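Local atomic coordinates of glucose-6-phosphate isomerase like protein (Thermus thermophilus, PDB entry 1WIW), a protein that probably isomerises sugar phosphates, converting glucose 6-phosphate or mannose 6-phosphate to fructose 6-phosphate. Residues A51-L56 against A253-L258; R22-T27 against A257-M262; Y158-R163 against A217-G222; A40-G45 against A78-L83. All blocks are in the same frame, centred on the assembly; numbering follows the deposited sequence.

Contact 1: A51-L56 against A253-L258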
loop_
_atom_site.group_PDB
_atom_site.type_symbol
_atom_site.label_atom_id
_atom_site.label_comp_id
_atom_site.label_asym_id
_atom_site.label_seq_id
_atom_site.Cartn_x
_atom_site.Cartn_y
_atom_site.Cartn_z
ATOM N N ALA B 51 -11.010 8.978 5.885
ATOM C CA ALA B 51 -12.065 8.829 4.889
ATOM C C ALA B 51 -12.370 7.343 4.696
ATOM O O ALA B 51 -13.530 6.936 4.654
ATOM C CB ALA B 51 -11.634 9.454 3.566
ATOM N N LEU B 52 -11.323 6.534 4.589
ATOM C CA LEU B 52 -11.496 5.096 4.402
ATOM C C LEU B 52 -12.103 4.424 5.631
ATOM O O LEU B 52 -12.979 3.570 5.505
ATOM C CB LEU B 52 -10.155 4.441 4.048
ATOM C CG LEU B 52 -9.704 4.568 2.584
ATOM C CD1 LEU B 52 -10.662 3.784 1.697
ATOM C CD2 LEU B 52 -9.663 6.028 2.152
ATOM N N LEU B 53 -11.637 4.814 6.814
ATOM C CA LEU B 53 -12.141 4.254 8.068
ATOM C C LEU B 53 -13.630 4.476 8.255
ATOM O O LEU B 53 -14.322 3.623 8.801
ATOM C CB LEU B 53 -11.423 4.871 9.271
ATOM C CG LEU B 53 -10.226 4.122 9.839
ATOM C CD1 LEU B 53 -10.640 2.717 10.276
ATOM C CD2 LEU B 53 -9.155 4.063 8.781
ATOM N N SER B 54 -14.111 5.636 7.821
ATOM C CA SER B 54 -15.520 5.979 7.951
ATOM C C SER B 54 -16.401 5.006 7.174
ATOM O O SER B 54 -17.555 4.785 7.527
ATOM C CB SER B 54 -15.764 7.396 7.432
ATOM O OG SER B 54 -15.693 7.421 6.016
ATOM N N GLY B 55 -15.855 4.428 6.112
ATOM C CA GLY B 55 -16.629 3.496 5.309
ATOM C C GLY B 55 -17.595 4.199 4.373
ATOM O O GLY B 55 -18.305 3.555 3.600
ATOM N N LEU B 56 -17.634 5.526 4.444
ATOM C CA LEU B 56 -18.511 6.318 3.584
ATOM C C LEU B 56 -18.128 6.149 2.115
ATOM O O LEU B 56 -16.974 5.871 1.793
ATOM C CB LEU B 56 -18.408 7.805 3.942
ATOM C CG LEU B 56 -18.941 8.309 5.280
ATOM C CD1 LEU B 56 -18.551 9.764 5.465
ATOM C CD2 LEU B 56 -20.456 8.156 5.318
ATOM N N ALA B 253 -12.800 0.905 16.641
ATOM C CA ALA B 253 -12.093 1.334 17.846
ATOM C C ALA B 253 -10.737 0.637 17.931
ATOM O O ALA B 253 -9.726 1.258 18.249
ATOM C CB ALA B 253 -12.924 1.013 19.087
ATOM N N GLN B 254 -10.724 -0.660 17.640
ATOM C CA GLN B 254 -9.496 -1.440 17.669
ATOM C C GLN B 254 -8.456 -0.879 16.694
ATOM O O GLN B 254 -7.267 -0.775 17.023
ATOM C CB GLN B 254 -9.795 -2.907 17.331
ATOM C CG GLN B 254 -10.578 -3.642 18.420
ATOM C CD GLN B 254 -10.771 -5.116 18.107
ATOM O OE1 GLN B 254 -11.424 -5.473 17.130
ATOM N NE2 GLN B 254 -10.194 -5.978 18.933
ATOM N N VAL B 255 -8.900 -0.513 15.497
ATOM C CA VAL B 255 -7.982 0.042 14.505
ATOM C C VAL B 255 -7.341 1.325 15.031
ATOM O O VAL B 255 -6.127 1.484 14.996
ATOM C CB VAL B 255 -8.709 0.341 13.169
ATOM C CG1 VAL B 255 -7.842 1.242 12.277
ATOM C CG2 VAL B 255 -9.009 -0.970 12.442
HETATM N N MSE B 256 -8.167 2.235 15.533
HETATM C CA MSE B 256 -7.672 3.503 16.052
HETATM C C MSE B 256 -6.772 3.308 17.279
HETATM O O MSE B 256 -5.793 4.039 17.460
HETATM C CB MSE B 256 -8.858 4.412 16.370
HETATM C CG MSE B 256 -8.776 5.805 15.749
HETATM SE SE MSE B 256 -8.226 5.862 13.879
HETATM C CE MSE B 256 -9.704 4.881 13.108
ATOM N N ALA B 257 -7.093 2.324 18.118
ATOM C CA ALA B 257 -6.280 2.042 19.300
ATOM C C ALA B 257 -4.908 1.554 18.853
ATOM O O ALA B 257 -3.890 1.921 19.436
ATOM C CB ALA B 257 -6.953 0.986 20.179
ATOM N N LEU B 258 -4.882 0.718 17.818
ATOM C CA LEU B 258 -3.614 0.212 17.295
ATOM C C LEU B 258 -2.832 1.395 16.736
ATOM O O LEU B 258 -1.649 1.559 17.017
ATOM C CB LEU B 258 -3.857 -0.819 16.186
ATOM C CG LEU B 258 -4.311 -2.220 16.614
ATOM C CD1 LEU B 258 -4.791 -2.996 15.398
ATOM C CD2 LEU B 258 -3.168 -2.956 17.308
#
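Leu53, in the last turn of helix 48-54, reaches toward helix 251-272 and meets two residues there, Val255 and Met256, both tip to tip. Its CB points toward the partner helix but stands back from it, the nearest atom being the terminal methyl of Met256. The branch point CG makes the shortest approach, 3.4 Å to CE of Met256, somewhat closer than the usual van der Waals separation of two carbons. Beyond CG the two methyls part: CD2 turns away from Val255, while CD1 settles between both partners, 3.7 Å from Val255 CG1 and likewise 3.7 Å from Met256 CE. The CG1 methyl of Val255 can serve because it stands beside the carbonyl carbon and opposite the backbone N (chi1 165°). Met256, a selenomethionine, gets there by another route. Its CA–CB bond does not aim at Leu53, and the bends at chi2 (45°) and chi3 (63°) fold the chain until CE meets the leucine branch.

The contact joins the regions matched by the two sequence families of the protein, the N-terminal phosphoglucose isomerase domain and the C-terminal SIS domain, through a wholly apolar seam. Phe172, which touches both Leu53 and Val255, and Val131 and Leu135 of helix 125-139, which touch Met256, extend it. At the C-terminal end of helix 48-54, Ser54 OG donates to Ala51 O (2.6 Å) and accepts from Leu56 N (3.1 Å), the latter bond forming an ST turn; Gly55, with positive phi, is the first residue to leave helical geometry.

Contact 2: R22-T27 against A257-M262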
loop_
_atom_site.group_PDB
_atom_site.type_symbol
_atom_site.label_atom_id
_atom_site.label_comp_id
_atom_site.label_asym_id
_atom_site.label_seq_id
_atom_site.Cartn_x
_atom_site.Cartn_y
_atom_site.Cartn_z
ATOM N N ARG B 22 -0.684 12.929 24.349
ATOM C CA ARG B 22 -1.454 12.763 25.574
ATOM C C ARG B 22 -2.855 13.362 25.525
ATOM O O ARG B 22 -3.811 12.754 26.003
ATOM C CB ARG B 22 -0.715 13.377 26.765
ATOM C CG ARG B 22 -1.442 13.148 28.085
ATOM C CD ARG B 22 -0.730 13.792 29.261
ATOM N NE ARG B 22 -1.259 13.307 30.534
ATOM C CZ ARG B 22 -2.511 13.485 30.945
ATOM N NH1 ARG B 22 -2.902 13.003 32.120
ATOM N NH2 ARG B 22 -3.374 14.149 30.189
ATOM N N ASP B 23 -2.976 14.554 24.948
ATOM C CA ASP B 23 -4.265 15.247 24.886
ATOM C C ASP B 23 -5.080 15.043 23.609
ATOM O O ASP B 23 -6.096 15.710 23.415
ATOM C CB ASP B 23 -4.053 16.754 25.088
ATOM C CG ASP B 23 -3.533 17.100 26.476
ATOM O OD1 ASP B 23 -3.483 16.203 27.348
ATOM O OD2 ASP B 23 -3.186 18.280 26.695
ATOM N N LEU B 24 -4.661 14.118 22.752
ATOM C CA LEU B 24 -5.349 13.888 21.484
ATOM C C LEU B 24 -6.869 13.746 21.523
ATOM O O LEU B 24 -7.579 14.392 20.754
ATOM C CB LEU B 24 -4.767 12.657 20.781
ATOM C CG LEU B 24 -5.337 12.412 19.380
ATOM C CD1 LEU B 24 -5.034 13.612 18.481
ATOM C CD2 LEU B 24 -4.734 11.136 18.795
ATOM N N VAL B 25 -7.368 12.891 22.402
ATOM C CA VAL B 25 -8.801 12.660 22.502
ATOM C C VAL B 25 -9.567 13.937 22.832
ATOM O O VAL B 25 -9.291 14.593 23.832
ATOM C CB VAL B 25 -9.105 11.584 23.569
ATOM C CG1 VAL B 25 -10.611 11.507 23.837
ATOM C CG2 VAL B 25 -8.579 10.230 23.093
ATOM N N GLY B 26 -10.532 14.284 21.987
ATOM C CA GLY B 26 -11.308 15.486 22.232
ATOM C C GLY B 26 -10.804 16.714 21.491
ATOM O O GLY B 26 -11.367 17.797 21.644
ATOM N N THR B 27 -9.742 16.566 20.700
ATOM C CA THR B 27 -9.224 17.697 19.930
ATOM C C THR B 27 -9.721 17.594 18.492
ATOM O O THR B 27 -10.059 16.503 18.017
ATOM C CB THR B 27 -7.669 17.739 19.918
ATOM O OG1 THR B 27 -7.155 16.564 19.282
ATOM C CG2 THR B 27 -7.130 17.826 21.334
ATOM N N ALA B 257 -7.093 2.324 18.118
ATOM C CA ALA B 257 -6.280 2.042 19.300
ATOM C C ALA B 257 -4.908 1.554 18.853
ATOM O O ALA B 257 -3.890 1.921 19.436
ATOM C CB ALA B 257 -6.953 0.986 20.179
ATOM N N LEU B 258 -4.882 0.718 17.818
ATOM C CA LEU B 258 -3.614 0.212 17.295
ATOM C C LEU B 258 -2.832 1.395 16.736
ATOM O O LEU B 258 -1.649 1.559 17.017
ATOM C CB LEU B 258 -3.857 -0.819 16.186
ATOM C CG LEU B 258 -4.311 -2.220 16.614
ATOM C CD1 LEU B 258 -4.791 -2.996 15.398
ATOM C CD2 LEU B 258 -3.168 -2.956 17.308
ATOM N N TRP B 259 -3.504 2.215 15.936
ATOM C CA TRP B 259 -2.888 3.399 15.340
ATOM C C TRP B 259 -2.291 4.302 16.428
ATOM O O TRP B 259 -1.162 4.774 16.299
ATOM C CB TRP B 259 -3.940 4.173 14.539
ATOM C CG TRP B 259 -3.452 5.466 13.953
ATOM C CD1 TRP B 259 -2.791 5.640 12.772
ATOM C CD2 TRP B 259 -3.579 6.766 14.539
ATOM N NE1 TRP B 259 -2.497 6.975 12.585
ATOM C CE2 TRP B 259 -2.968 7.685 13.658
ATOM C CE3 TRP B 259 -4.152 7.244 15.727
ATOM C CZ2 TRP B 259 -2.910 9.064 13.928
ATOM C CZ3 TRP B 259 -4.096 8.616 15.996
ATOM C CH2 TRP B 259 -3.477 9.506 15.098
ATOM N N TYR B 260 -3.053 4.542 17.493
ATOM C CA TYR B 260 -2.600 5.396 18.598
ATOM C C TYR B 260 -1.371 4.821 19.310
ATOM O O TYR B 260 -0.418 5.546 19.598
ATOM C CB TYR B 260 -3.735 5.592 19.608
ATOM C CG TYR B 260 -3.433 6.566 20.740
ATOM C CD1 TYR B 260 -3.192 7.917 20.482
ATOM C CD2 TYR B 260 -3.438 6.144 22.068
ATOM C CE1 TYR B 260 -2.969 8.830 21.518
ATOM C CE2 TYR B 260 -3.212 7.051 23.120
ATOM C CZ TYR B 260 -2.984 8.389 22.835
ATOM O OH TYR B 260 -2.788 9.292 23.859
ATOM N N ARG B 261 -1.384 3.525 19.602
ATOM C CA ARG B 261 -0.236 2.916 20.270
ATOM C C ARG B 261 1.002 2.988 19.373
ATOM O O ARG B 261 2.127 3.098 19.859
ATOM C CB ARG B 261 -0.520 1.454 20.630
ATOM C CG ARG B 261 0.668 0.776 21.303
ATOM C CD ARG B 261 0.414 -0.689 21.623
ATOM N NE ARG B 261 -0.644 -0.875 22.608
ATOM C CZ ARG B 261 -0.784 -1.976 23.343
ATOM N NH1 ARG B 261 -1.774 -2.076 24.221
ATOM N NH2 ARG B 261 0.081 -2.973 23.210
HETATM N N MSE B 262 0.800 2.913 18.061
HETATM C CA MSE B 262 1.926 2.997 17.135
HETATM C C MSE B 262 2.450 4.433 17.043
HETATM O O MSE B 262 3.636 4.649 16.809
HETATM C CB MSE B 262 1.528 2.489 15.748
HETATM C CG MSE B 262 1.268 0.988 15.710
HETATM SE SE MSE B 262 2.823 -0.086 16.238
HETATM C CE MSE B 262 2.846 -1.278 14.747
#
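A single methyl, CD2 of Leu24, fills the angle between two aromatic rings that project from successive positions of helix 251-272. It lies 3.8 Å from CZ3 of Trp259, at the edge of the indole and near its plane, and 3.9 Å from CD1 of Tyr260, with CE1 of the same ring hardly farther. The leucine crosses the tryptophan side chain at about a right angle but slides past the tyrosine in the opposite direction. All three side chains have CG opposite the backbone N (chi1 -175° for both Leu24 and Tyr260), which stretches them out from their backbones until they meet in the buried interior.

The other end of the contact is looser. The hydroxyl of Tyr260 passes 4.1 Å from CA of Arg22 and is hydrogen-bonded to the carbonyl of Leu21. The CA–CB bond of Arg22 turns away from the long helix, the residue is exposed, and its NH2 forms a salt bridge with Asp23 OD1 at 3.5 Å, the carboxylate oxygen lying at the edge of the guanidinium and in its plane. An alanine at Tyr260 would remove the ring beside Leu24 and would probably leave a gap there and deprive the Leu21 carbonyl of its hydroxyl partner.

The backbone of Leu24 is fixed too: its O accepts from Thr27 N and, in the carbonyl plane on a lone pair, from Thr27 OG1 at 2.7 Å. Leu24 to Thr27 form a type II beta turn following helix 17-23, and its first residue packs against the helix of the C-terminal SIS region.

Contact 3: Y158-R163 against A217-G222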
loop_
_atom_site.group_PDB
_atom_site.type_symbol
_atom_site.label_atom_id
_atom_site.label_comp_id
_atom_site.label_asym_id
_atom_site.label_seq_id
_atom_site.Cartn_x
_atom_site.Cartn_y
_atom_site.Cartn_z
ATOM N N TYR B 158 12.148 -0.250 21.520
ATOM C CA TYR B 158 13.444 -0.896 21.692
ATOM C C TYR B 158 13.591 -2.076 20.732
ATOM O O TYR B 158 14.672 -2.319 20.199
ATOM C CB TYR B 158 13.618 -1.362 23.140
ATOM C CG TYR B 158 14.085 -0.263 24.070
ATOM C CD1 TYR B 158 15.342 0.324 23.905
ATOM C CD2 TYR B 158 13.272 0.204 25.095
ATOM C CE1 TYR B 158 15.776 1.354 24.739
ATOM C CE2 TYR B 158 13.694 1.233 25.939
ATOM C CZ TYR B 158 14.948 1.803 25.751
ATOM O OH TYR B 158 15.368 2.827 26.564
ATOM N N THR B 159 12.502 -2.802 20.508
ATOM C CA THR B 159 12.518 -3.948 19.595
ATOM C C THR B 159 12.719 -3.513 18.138
ATOM O O THR B 159 13.326 -4.234 17.334
ATOM C CB THR B 159 11.196 -4.740 19.676
ATOM O OG1 THR B 159 11.011 -5.233 21.010
ATOM C CG2 THR B 159 11.212 -5.910 18.694
ATOM N N LEU B 160 12.196 -2.337 17.798
ATOM C CA LEU B 160 12.305 -1.815 16.441
ATOM C C LEU B 160 13.609 -1.047 16.198
ATOM O O LEU B 160 13.962 -0.757 15.053
ATOM C CB LEU B 160 11.092 -0.921 16.139
ATOM C CG LEU B 160 9.849 -1.550 15.487
ATOM C CD1 LEU B 160 9.701 -3.004 15.865
ATOM C CD2 LEU B 160 8.616 -0.750 15.874
ATOM N N LEU B 161 14.327 -0.734 17.273
ATOM C CA LEU B 161 15.583 0.001 17.161
ATOM C C LEU B 161 16.564 -0.723 16.241
ATOM O O LEU B 161 16.893 -1.888 16.460
ATOM C CB LEU B 161 16.208 0.196 18.548
ATOM C CG LEU B 161 17.582 0.875 18.616
ATOM C CD1 LEU B 161 17.523 2.262 18.011
ATOM C CD2 LEU B 161 18.041 0.944 20.066
ATOM N N GLU B 162 17.013 -0.020 15.204
ATOM C CA GLU B 162 17.956 -0.556 14.228
ATOM C C GLU B 162 17.452 -1.789 13.484
ATOM O O GLU B 162 18.223 -2.686 13.127
ATOM C CB GLU B 162 19.300 -0.841 14.900
ATOM C CG GLU B 162 20.002 0.437 15.338
ATOM C CD GLU B 162 21.346 0.187 15.978
ATOM O OE1 GLU B 162 22.209 -0.436 15.323
ATOM O OE2 GLU B 162 21.540 0.621 17.134
ATOM N N ARG B 163 16.145 -1.825 13.261
ATOM C CA ARG B 163 15.525 -2.908 12.513
ATOM C C ARG B 163 14.603 -2.285 11.485
ATOM O O ARG B 163 14.289 -1.099 11.567
ATOM C CB ARG B 163 14.715 -3.829 13.423
ATOM C CG ARG B 163 15.560 -4.803 14.228
ATOM C CD ARG B 163 14.722 -6.002 14.622
ATOM N NE ARG B 163 14.659 -6.172 16.066
ATOM C CZ ARG B 163 15.617 -6.735 16.791
ATOM N NH1 ARG B 163 16.711 -7.190 16.201
ATOM N NH2 ARG B 163 15.482 -6.827 18.106
ATOM N N ALA B 217 11.657 -6.806 11.407
ATOM C CA ALA B 217 10.934 -6.908 12.666
ATOM C C ALA B 217 9.464 -6.958 12.263
ATOM O O ALA B 217 8.875 -5.941 11.888
ATOM C CB ALA B 217 11.200 -5.688 13.540
ATOM N N ALA B 218 8.877 -8.145 12.308
ATOM C CA ALA B 218 7.478 -8.284 11.942
ATOM C C ALA B 218 6.609 -7.738 13.065
ATOM O O ALA B 218 6.833 -8.041 14.238
ATOM C CB ALA B 218 7.147 -9.742 11.680
ATOM N N VAL B 219 5.630 -6.916 12.704
ATOM C CA VAL B 219 4.725 -6.344 13.697
ATOM C C VAL B 219 3.304 -6.670 13.276
ATOM O O VAL B 219 2.761 -6.048 12.364
ATOM C CB VAL B 219 4.884 -4.812 13.796
ATOM C CG1 VAL B 219 3.972 -4.265 14.880
ATOM C CG2 VAL B 219 6.330 -4.457 14.100
ATOM N N LEU B 220 2.708 -7.663 13.929
ATOM C CA LEU B 220 1.347 -8.065 13.600
ATOM C C LEU B 220 0.376 -7.206 14.406
ATOM O O LEU B 220 0.338 -7.269 15.631
ATOM C CB LEU B 220 1.150 -9.553 13.908
ATOM C CG LEU B 220 2.232 -10.467 13.316
ATOM C CD1 LEU B 220 1.919 -11.919 13.627
ATOM C CD2 LEU B 220 2.326 -10.255 11.808
ATOM N N LEU B 221 -0.398 -6.393 13.699
ATOM C CA LEU B 221 -1.348 -5.490 14.329
ATOM C C LEU B 221 -2.765 -6.048 14.462
ATOM O O LEU B 221 -3.474 -6.208 13.469
ATOM C CB LEU B 221 -1.393 -4.177 13.534
ATOM C CG LEU B 221 -0.067 -3.420 13.459
ATOM C CD1 LEU B 221 -0.141 -2.333 12.403
ATOM C CD2 LEU B 221 0.235 -2.835 14.830
ATOM N N GLY B 222 -3.173 -6.345 15.689
ATOM C CA GLY B 222 -4.527 -6.831 15.908
ATOM C C GLY B 222 -4.802 -8.320 15.763
ATOM O O GLY B 222 -3.934 -9.087 15.357
#
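Leu160 CD1 and Arg163 CD converge on one small target, CB of Ala217 on strand 216-221. The leucine methyl is 3.9 Å from that CB and 4.1 Å from CG2 of Val219, whose side chain it crosses at about a right angle. The Leu160 torsions are unusual: chi1 (-92°) and chi2 (29°) both fall away from staggered positions, and this twist carries CD1 across to the strand although the CB itself does not aim there.

Arg163 brings its aliphatic part, with CD 3.7 Å from Ala217 CB, and the methyl sits at the edge of the guanidinium. A bend at chi3 (-121°) turns the head back over the preceding helix, where NE donates to Thr159 O at 2.7 Å, nearly along the C=O axis though tilted from the guanidinium plane and bent at the N-H, while NH1 pairs with Asp239. A methionine in place of Arg163 would be likely to leave both the Thr159 carbonyl and the Asp239 carboxylate without their partner.

Between the two contributors runs a type II beta turn, Leu160 to Arg163, linking helix 152-160 to strand 164-168, as befits the layered, parallel alpha/beta architecture of an SIS domain.

Contact 4: A40-G45 against A78-L83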
loop_
_atom_site.group_PDB
_atom_site.type_symbol
_atom_site.label_atom_id
_atom_site.label_comp_id
_atom_site.label_asym_id
_atom_site.label_seq_id
_atom_site.Cartn_x
_atom_site.Cartn_y
_atom_site.Cartn_z
ATOM N N ALA B 40 -20.848 11.404 1.983
ATOM C CA ALA B 40 -19.748 10.843 1.213
ATOM C C ALA B 40 -18.467 11.564 1.620
ATOM O O ALA B 40 -18.507 12.710 2.071
ATOM C CB ALA B 40 -20.008 11.017 -0.285
ATOM N N ALA B 41 -17.336 10.885 1.478
ATOM C CA ALA B 41 -16.060 11.483 1.823
ATOM C C ALA B 41 -14.941 10.993 0.914
ATOM O O ALA B 41 -14.876 9.819 0.550
ATOM C CB ALA B 41 -15.717 11.192 3.276
ATOM N N LEU B 42 -14.068 11.921 0.546
ATOM C CA LEU B 42 -12.921 11.633 -0.302
ATOM C C LEU B 42 -11.767 12.329 0.404
ATOM O O LEU B 42 -11.805 13.541 0.604
ATOM C CB LEU B 42 -13.134 12.225 -1.695
ATOM C CG LEU B 42 -12.049 11.991 -2.747
ATOM C CD1 LEU B 42 -11.806 10.501 -2.931
ATOM C CD2 LEU B 42 -12.486 12.621 -4.055
ATOM N N GLY B 43 -10.751 11.571 0.798
ATOM C CA GLY B 43 -9.645 12.179 1.509
ATOM C C GLY B 43 -8.287 12.125 0.844
ATOM O O GLY B 43 -8.019 11.264 0.008
ATOM N N TYR B 44 -7.432 13.065 1.237
ATOM C CA TYR B 44 -6.074 13.174 0.723
ATOM C C TYR B 44 -5.128 13.437 1.888
ATOM O O TYR B 44 -5.513 14.067 2.878
ATOM C CB TYR B 44 -5.974 14.328 -0.275
ATOM C CG TYR B 44 -6.965 14.230 -1.411
ATOM C CD1 TYR B 44 -8.272 14.688 -1.264
ATOM C CD2 TYR B 44 -6.601 13.650 -2.624
ATOM C CE1 TYR B 44 -9.195 14.571 -2.303
ATOM C CE2 TYR B 44 -7.512 13.527 -3.664
ATOM C CZ TYR B 44 -8.804 13.988 -3.498
ATOM O OH TYR B 44 -9.701 13.864 -4.534
ATOM N N GLY B 45 -3.897 12.950 1.768
ATOM C CA GLY B 45 -2.910 13.158 2.814
ATOM C C GLY B 45 -3.381 12.754 4.199
ATOM O O GLY B 45 -3.754 11.604 4.420
ATOM N N ALA B 78 -9.342 20.277 -5.844
ATOM C CA ALA B 78 -10.121 21.334 -6.474
ATOM C C ALA B 78 -10.915 20.781 -7.647
ATOM O O ALA B 78 -12.045 21.197 -7.897
ATOM C CB ALA B 78 -9.202 22.448 -6.942
ATOM N N GLY B 79 -10.314 19.841 -8.366
ATOM C CA GLY B 79 -10.985 19.246 -9.504
ATOM C C GLY B 79 -12.259 18.551 -9.076
ATOM O O GLY B 79 -13.341 18.856 -9.579
HETATM N N MSE B 80 -12.134 17.616 -8.139
HETATM C CA MSE B 80 -13.288 16.878 -7.641
HETATM C C MSE B 80 -14.370 17.841 -7.166
HETATM O O MSE B 80 -15.560 17.601 -7.370
HETATM C CB MSE B 80 -12.876 15.955 -6.495
HETATM C CG MSE B 80 -11.865 14.902 -6.894
HETATM SE SE MSE B 80 -12.477 13.841 -8.383
HETATM C CE MSE B 80 -11.590 14.796 -9.807
ATOM N N ALA B 81 -13.947 18.930 -6.533
ATOM C CA ALA B 81 -14.880 19.932 -6.041
ATOM C C ALA B 81 -15.672 20.469 -7.225
ATOM O O ALA B 81 -16.895 20.613 -7.163
ATOM C CB ALA B 81 -14.122 21.058 -5.364
ATOM N N LEU B 82 -14.960 20.757 -8.308
ATOM C CA LEU B 82 -15.577 21.276 -9.518
ATOM C C LEU B 82 -16.554 20.240 -10.073
ATOM O O LEU B 82 -17.705 20.560 -10.371
ATOM C CB LEU B 82 -14.496 21.600 -10.551
ATOM C CG LEU B 82 -14.857 22.606 -11.642
ATOM C CD1 LEU B 82 -15.246 23.935 -11.005
ATOM C CD2 LEU B 82 -13.668 22.788 -12.573
ATOM N N LEU B 83 -16.093 19.000 -10.207
ATOM C CA LEU B 83 -16.944 17.920 -10.703
ATOM C C LEU B 83 -18.239 17.874 -9.902
ATOM O O LEU B 83 -19.323 17.706 -10.461
ATOM C CB LEU B 83 -16.226 16.571 -10.584
ATOM C CG LEU B 83 -15.459 16.061 -11.805
ATOM C CD1 LEU B 83 -16.452 15.699 -12.898
ATOM C CD2 LEU B 83 -14.472 17.116 -12.292
#
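Met80, a selenomethionine on helix 76-83, lays its CG over the ends of two side chains from strand 39-45: CD2 of Leu42 at 3.7 Å and the hydroxyl of Tyr44. This is helix-on-sheet packing in a parallel alpha/beta fold of the SIS type. Strand 39-45 borders a parallel sheet within this chain and is hydrogen-bonded to strand 64-70, which leads on to helix 76-83. Leu42 and Tyr44 are two residues apart, so both project from the same face of the strand, toward the helix. On the other face, Ala51 and Leu56 come in against Gly43 and Ala41, which puts helix 48-54 on that side of the sheet.

Leu42 extends toward the helix, its CG opposite the backbone N (chi1 -178°), and one branch crosses the selenomethionine chain obliquely, with Met80 CB slightly farther from CD2 than CG is. The tyrosine comes at about a right angle instead, hydroxyl first. Neither partner follows the chain to its end. Bends at chi2 (-55°) and chi3 (96°) lead the selenium and CE of Met80 away from the strand, and the contact is shallow and lies near the protein surface. Beyond Tyr44 the strand ends at Gly45, whose positive phi favours glycine, and helix 48-54 follows. From the hydroxyl of Tyr44, CG of Met80 is 3.4 Å away, whereas its SE is 4.7 Å off.

Overall arrangement
Contacts 1 and 2 lie on helix 251-272, their centres about 12 Å apart, and share Ala257 and Leu258. Both bring N-terminal segments, separated by strand 39-45, against this helix, tying together the regions of the two sequence families. Contact 3 is nested inside the loops they close: strand 216-221 packs against the same helix through Leu258 and Met262. Contact 4 closes before contact 3 opens, also lies within the loop of contact 2, and alternates with contact 1 along the chain, touching it where helix 48-54 covers strand 39-45. Contacts 3 and 4, centres about 35 Å apart, belong to different parallel sheets on opposite sides of the chain's centre, and helix 251-272 carries contacts 1 and 2 between them.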